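Local coordinates for BDI_3064 protein (Parabacteroides distasonis ATCC 8503, PDB 5Z06) that hydrolyses linear beta-1,2-glucan and beta-1,2-glucooligosaccharides of four or more glucose units, releasing sophorose from the non-reducing end, at residues 440-444 and 488-494; 509-515 and 526-530. Residue numbers count along the deposited sequence, not the author numbering.

Interaction 1 (440-444 and 488-494)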
loop_
_atom_site.group_PDB
_atom_site.type_symbol
_atom_site.label_atom_id
_atom_site.label_comp_id
_atom_site.label_asym_id
_atom_site.label_seq_id
_atom_site.Cartn_x
_atom_site.Cartn_y
_atom_site.Cartn_z
ATOM N N ASP A 440 3.471 24.792 -29.703
ATOM C CA ASP A 440 3.698 25.991 -28.909
ATOM C C ASP A 440 3.093 25.877 -27.503
ATOM O O ASP A 440 2.928 26.891 -26.834
ATOM C CB ASP A 440 3.137 27.221 -29.653
ATOM C CG ASP A 440 1.623 27.183 -29.801
ATOM O OD1 ASP A 440 1.075 26.086 -30.071
ATOM O OD2 ASP A 440 0.984 28.249 -29.654
ATOM N N SER A 441 2.772 24.664 -27.037
ATOM C CA SER A 441 2.207 24.504 -25.693
ATOM C C SER A 441 3.239 24.944 -24.658
ATOM O O SER A 441 4.391 24.502 -24.706
ATOM C CB SER A 441 1.806 23.070 -25.398
ATOM O OG SER A 441 1.369 22.922 -24.054
ATOM N N PRO A 442 2.834 25.831 -23.736
ATOM C CA PRO A 442 3.706 26.097 -22.584
ATOM C C PRO A 442 3.826 24.902 -21.606
ATOM O O PRO A 442 4.726 24.898 -20.768
ATOM C CB PRO A 442 3.055 27.309 -21.895
ATOM C CG PRO A 442 1.782 27.586 -22.613
ATOM C CD PRO A 442 1.537 26.529 -23.639
ATOM N N TYR A 443 2.939 23.915 -21.746
ATOM C CA TYR A 443 2.810 22.811 -20.808
ATOM C C TYR A 443 3.082 21.472 -21.451
ATOM O O TYR A 443 2.761 21.247 -22.636
ATOM C CB TYR A 443 1.387 22.743 -20.270
ATOM C CG TYR A 443 0.913 24.007 -19.651
ATOM C CD1 TYR A 443 1.238 24.316 -18.337
ATOM C CD2 TYR A 443 0.123 24.904 -20.380
ATOM C CE1 TYR A 443 0.813 25.484 -17.746
ATOM C CE2 TYR A 443 -0.319 26.080 -19.808
ATOM C CZ TYR A 443 0.026 26.370 -18.488
ATOM O OH TYR A 443 -0.404 27.541 -17.908
ATOM N N LEU A 444 3.621 20.568 -20.634
ATOM C CA LEU A 444 3.505 19.160 -20.906
ATOM C C LEU A 444 2.134 18.716 -20.473
ATOM O O LEU A 444 1.546 19.308 -19.561
ATOM C CB LEU A 444 4.564 18.347 -20.128
ATOM C CG LEU A 444 5.980 18.422 -20.662
ATOM C CD1 LEU A 444 6.953 17.798 -19.663
ATOM C CD2 LEU A 444 6.057 17.712 -22.011
ATOM N N SER A 488 7.413 28.035 -18.237
ATOM C CA SER A 488 6.164 28.292 -18.945
ATOM C C SER A 488 5.110 27.253 -18.555
ATOM O O SER A 488 3.915 27.541 -18.584
ATOM C CB SER A 488 6.418 28.276 -20.449
ATOM O OG SER A 488 6.547 26.942 -20.941
ATOM N N GLY A 489 5.568 26.055 -18.176
ATOM C CA GLY A 489 4.692 24.939 -17.839
ATOM C C GLY A 489 4.676 24.628 -16.368
ATOM O O GLY A 489 3.774 25.054 -15.644
ATOM N N TRP A 490 5.688 23.881 -15.931
ATOM C CA TRP A 490 5.863 23.553 -14.524
ATOM C C TRP A 490 5.605 24.771 -13.609
ATOM O O TRP A 490 4.723 24.719 -12.754
ATOM C CB TRP A 490 7.257 22.987 -14.309
ATOM C CG TRP A 490 7.683 23.007 -12.952
ATOM C CD1 TRP A 490 8.540 23.873 -12.393
ATOM C CD2 TRP A 490 7.239 22.134 -11.915
ATOM N NE1 TRP A 490 8.710 23.576 -11.064
ATOM C CE2 TRP A 490 7.912 22.514 -10.739
ATOM C CE3 TRP A 490 6.381 21.023 -11.880
ATOM C CZ2 TRP A 490 7.733 21.860 -9.515
ATOM C CZ3 TRP A 490 6.212 20.355 -10.656
ATOM C CH2 TRP A 490 6.881 20.788 -9.492
ATOM N N ALA A 491 6.338 25.863 -13.820
ATOM C CA ALA A 491 6.195 27.066 -12.985
ATOM C C ALA A 491 5.404 28.181 -13.697
ATOM O O ALA A 491 5.652 29.356 -13.483
ATOM C CB ALA A 491 7.559 27.563 -12.537
ATOM N N SER A 492 4.464 27.784 -14.537
ATOM C CA SER A 492 3.644 28.702 -15.294
ATOM C C SER A 492 3.086 29.803 -14.407
ATOM O O SER A 492 2.538 29.525 -13.333
ATOM C CB SER A 492 2.461 27.964 -15.912
ATOM O OG SER A 492 1.612 28.865 -16.608
ATOM N N GLN A 493 3.222 31.041 -14.879
ATOM C CA GLN A 493 2.592 32.184 -14.241
ATOM C C GLN A 493 1.200 32.498 -14.801
ATOM O O GLN A 493 0.567 33.435 -14.338
ATOM C CB GLN A 493 3.513 33.395 -14.343
ATOM C CG GLN A 493 4.866 33.168 -13.689
ATOM C CD GLN A 493 4.723 32.887 -12.207
ATOM O OE1 GLN A 493 4.342 33.763 -11.434
ATOM N NE2 GLN A 493 4.992 31.647 -11.808
ATOM N N GLU A 494 0.699 31.694 -15.736
ATOM C CA GLU A 494 -0.598 31.961 -16.354
ATOM C C GLU A 494 -1.725 31.857 -15.358
ATOM O O GLU A 494 -1.643 31.107 -14.387
ATOM C CB GLU A 494 -0.913 31.001 -17.497
ATOM C CG GLU A 494 -0.011 31.155 -18.699
ATOM C CD GLU A 494 -0.445 30.297 -19.871
ATOM O OE1 GLU A 494 -1.317 29.402 -19.702
ATOM O OE2 GLU A 494 0.099 30.524 -20.969
#

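Interaction 2 (509-515 and 526-530)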
loop_
_atom_site.group_PDB
_atom_site.type_symbol
_atom_site.label_atom_id
_atom_site.label_comp_id
_atom_site.label_asym_id
_atom_site.label_seq_id
_atom_site.Cartn_x
_atom_site.Cartn_y
_atom_site.Cartn_z
ATOM N N ASP A 509 -2.510 30.424 -1.681
ATOM C CA ASP A 509 -1.087 30.366 -1.395
ATOM C C ASP A 509 -0.421 29.496 -2.461
ATOM O O ASP A 509 -0.884 28.380 -2.714
ATOM C CB ASP A 509 -0.786 29.717 -0.022
ATOM C CG ASP A 509 -1.525 30.364 1.168
ATOM O OD1 ASP A 509 -2.463 31.159 0.971
ATOM O OD2 ASP A 509 -1.167 30.039 2.316
ATOM N N GLY A 510 0.641 30.014 -3.090
ATOM C CA GLY A 510 1.370 29.268 -4.103
ATOM C C GLY A 510 0.728 29.211 -5.474
ATOM O O GLY A 510 1.262 28.568 -6.388
ATOM N N LYS A 511 -0.390 29.905 -5.658
ATOM C CA LYS A 511 -1.010 29.935 -6.975
ATOM C C LYS A 511 -0.076 30.591 -8.024
ATOM O O LYS A 511 -0.198 30.296 -9.201
ATOM C CB LYS A 511 -2.389 30.612 -6.942
ATOM C CG LYS A 511 -2.336 32.121 -6.813
ATOM C CD LYS A 511 -3.741 32.692 -6.807
ATOM C CE LYS A 511 -3.689 34.189 -7.010
ATOM N NZ LYS A 511 -5.054 34.723 -7.233
ATOM N N MET A 512 0.858 31.438 -7.591
ATOM C CA MET A 512 1.876 32.035 -8.487
ATOM C C MET A 512 3.124 31.156 -8.680
ATOM O O MET A 512 4.155 31.638 -9.142
ATOM C CB MET A 512 2.324 33.415 -7.947
ATOM C CG MET A 512 1.215 34.455 -7.771
ATOM S SD MET A 512 0.279 34.628 -9.292
ATOM C CE MET A 512 1.430 35.538 -10.338
ATOM N N TYR A 513 3.013 29.874 -8.331
ATOM C CA TYR A 513 4.133 28.914 -8.237
ATOM C C TYR A 513 4.964 29.198 -7.026
ATOM O O TYR A 513 5.122 28.337 -6.147
ATOM C CB TYR A 513 5.025 28.824 -9.484
ATOM C CG TYR A 513 6.062 27.752 -9.292
ATOM C CD1 TYR A 513 5.723 26.409 -9.379
ATOM C CD2 TYR A 513 7.369 28.078 -8.969
ATOM C CE1 TYR A 513 6.677 25.411 -9.186
ATOM C CE2 TYR A 513 8.316 27.098 -8.763
ATOM C CZ TYR A 513 7.962 25.771 -8.870
ATOM O OH TYR A 513 8.940 24.838 -8.646
ATOM N N THR A 514 5.547 30.391 -7.020
ATOM C CA THR A 514 6.024 31.007 -5.802
ATOM C C THR A 514 4.884 31.196 -4.809
ATOM O O THR A 514 3.705 31.324 -5.167
ATOM C CB THR A 514 6.607 32.391 -6.065
ATOM O OG1 THR A 514 5.659 33.149 -6.828
ATOM C CG2 THR A 514 7.911 32.270 -6.812
ATOM N N ASN A 515 5.259 31.240 -3.548
ATOM C CA ASN A 515 4.284 31.275 -2.480
ATOM C C ASN A 515 4.627 32.492 -1.617
ATOM O O ASN A 515 3.873 33.475 -1.610
ATOM C CB ASN A 515 4.320 29.935 -1.731
ATOM C CG ASN A 515 3.336 29.865 -0.582
ATOM O OD1 ASN A 515 3.144 30.840 0.148
ATOM N ND2 ASN A 515 2.740 28.693 -0.387
ATOM N N VAL A 526 8.376 28.483 -2.580
ATOM C CA VAL A 526 7.603 27.864 -3.634
ATOM C C VAL A 526 6.676 26.844 -3.011
ATOM O O VAL A 526 7.007 26.192 -2.017
ATOM C CB VAL A 526 8.550 27.180 -4.617
ATOM C CG1 VAL A 526 7.811 26.211 -5.541
ATOM C CG2 VAL A 526 9.307 28.227 -5.421
ATOM N N GLY A 527 5.529 26.672 -3.625
ATOM C CA GLY A 527 4.664 25.582 -3.268
ATOM C C GLY A 527 3.237 26.016 -3.122
ATOM O O GLY A 527 2.947 27.092 -2.584
ATOM N N VAL A 528 2.344 25.150 -3.565
ATOM C CA VAL A 528 0.926 25.358 -3.397
ATOM C C VAL A 528 0.641 25.134 -1.934
ATOM O O VAL A 528 1.157 24.185 -1.322
ATOM C CB VAL A 528 0.119 24.342 -4.203
ATOM C CG1 VAL A 528 -1.368 24.421 -3.851
ATOM C CG2 VAL A 528 0.327 24.581 -5.694
ATOM N N SER A 529 -0.189 26.004 -1.374
ATOM C CA SER A 529 -0.605 25.874 0.007
ATOM C C SER A 529 0.643 25.782 0.875
ATOM O O SER A 529 1.602 26.528 0.609
ATOM C CB SER A 529 -1.561 24.691 0.149
ATOM O OG SER A 529 -2.170 24.725 1.411
ATOM N N ASN A 530 0.671 24.910 1.891
ATOM C CA ASN A 530 1.878 24.741 2.692
ATOM C C ASN A 530 2.750 23.572 2.252
ATOM O O ASN A 530 3.596 23.123 3.017
ATOM C CB ASN A 530 1.586 24.738 4.208
ATOM C CG ASN A 530 0.734 23.574 4.664
ATOM O OD1 ASN A 530 0.315 22.734 3.873
ATOM N ND2 ASN A 530 0.482 23.523 5.964
HETATM O O HOH W 1 -2.052 26.969 3.127
#

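Interaction 1 (440-444 and 488-494)
The phenol of Tyr443 reaches across to the turn that follows helix 485-490. Its OH donates to Glu494 OE1 at 2.7 Å, and Ser492 OG lies 2.7 Å from the same Tyr443 OH. Ser492 OG accepts from Glu494 N at 3.1 Å, forming an ST turn that leads into the N-cap position of helix 495-505. The tyrosine thus ties a loop after helix 414-428 to the junction of two helices in the helical glycoamylase-like domain. Ser488 OG donates to Pro442 O at 2.7 Å. That carbonyl sits 2.9 Å from Gly489 CA, where any CB would clash with it, and Tyr443 CD1 packs on the same CA at 3.5 Å. Within the loop, Ser441 OG donates to Tyr443 O (2.6 Å), while Leu444 N is bonded to the hydroxyl of Tyr470. Across the turn, Ser492 N donates to Gly489 O (3.0 Å), and Gln493 NE2 to Ala491 O (2.9 Å) and also to Met512 O.

Interaction 2 (509-515 and 526-530)
Three hydrogen bonds hold the two loops side by side. Ser529 N donates to Asp509 O at 2.8 Å and almost straight, Gly527 N donates to Tyr513 O at 3.0 Å, and the side-chain amide of Asn515 gives a proton from ND2 to Gly527 O at 2.7 Å. Asn515 ND2 is also hydrogen-bonded to the hydroxyl of Tyr519. A water supplements these bonds, donating to Ser529 OG at 2.8 Å and to Asp509 OD2 at 3.3 Å, an oxygen that is hydrogen-bonded to Tyr519 as well.

Between the outer bonds the backbones come very close. Gly510 CA makes a CA-H...O contact of 3.1 Å with Gly527 O, and a side chain at position 510 would collide with that carbonyl and with Val528; the positive phi of Gly510 suits glycine too. Gly510 opens a type I turn, closed by Tyr513 N donating to Gly510 O at 2.9 Å, and the chain then returns to Val526.

Apolar packing lies at the far end of the turn. Val526 CG1 sits over one face of the Tyr513 ring, 3.7 Å from its centroid, as a CH-pi contact, while the Tyr513 hydroxyl bonds to Tyr556. Val528, whose CA-to-CB bond points away from 509-515, packs on Arg501 and Trp504 of helix 495-505.

The segments run antiparallel with a single beta bridge, Thr514 to Val526, and form the neck of a hairpin-like excursion, carrying short strands 518-519 and 522-523, in the connection between helices 495-505 and 556-573 of the glycoamylase-like domain, an (alpha/alpha)6 barrel as in GH144 relatives.

How the interactions relate
Along the chain the contacts come in series: interaction 1 closes at residue 494, helix 495-505 follows, and interaction 2 opens at 509. Their centres are about 16 Å apart, on the same side of the molecule, within the helical part of the enzyme, which is distinct from the beta-sheet region that holds the calcium ion. Both pack on helix 495-505, and Arg501 from it bonds to Ser492 O and to Lys511 O. They also touch directly: Gln493 NE2 probably donates to Met512 O at 2.8 Å, Ala491 CB lies 3.6 Å from Tyr513 CG, and the rings of Trp490 and Tyr513 meet steeply. Loops from three helix connections thus meet around helix 495-505.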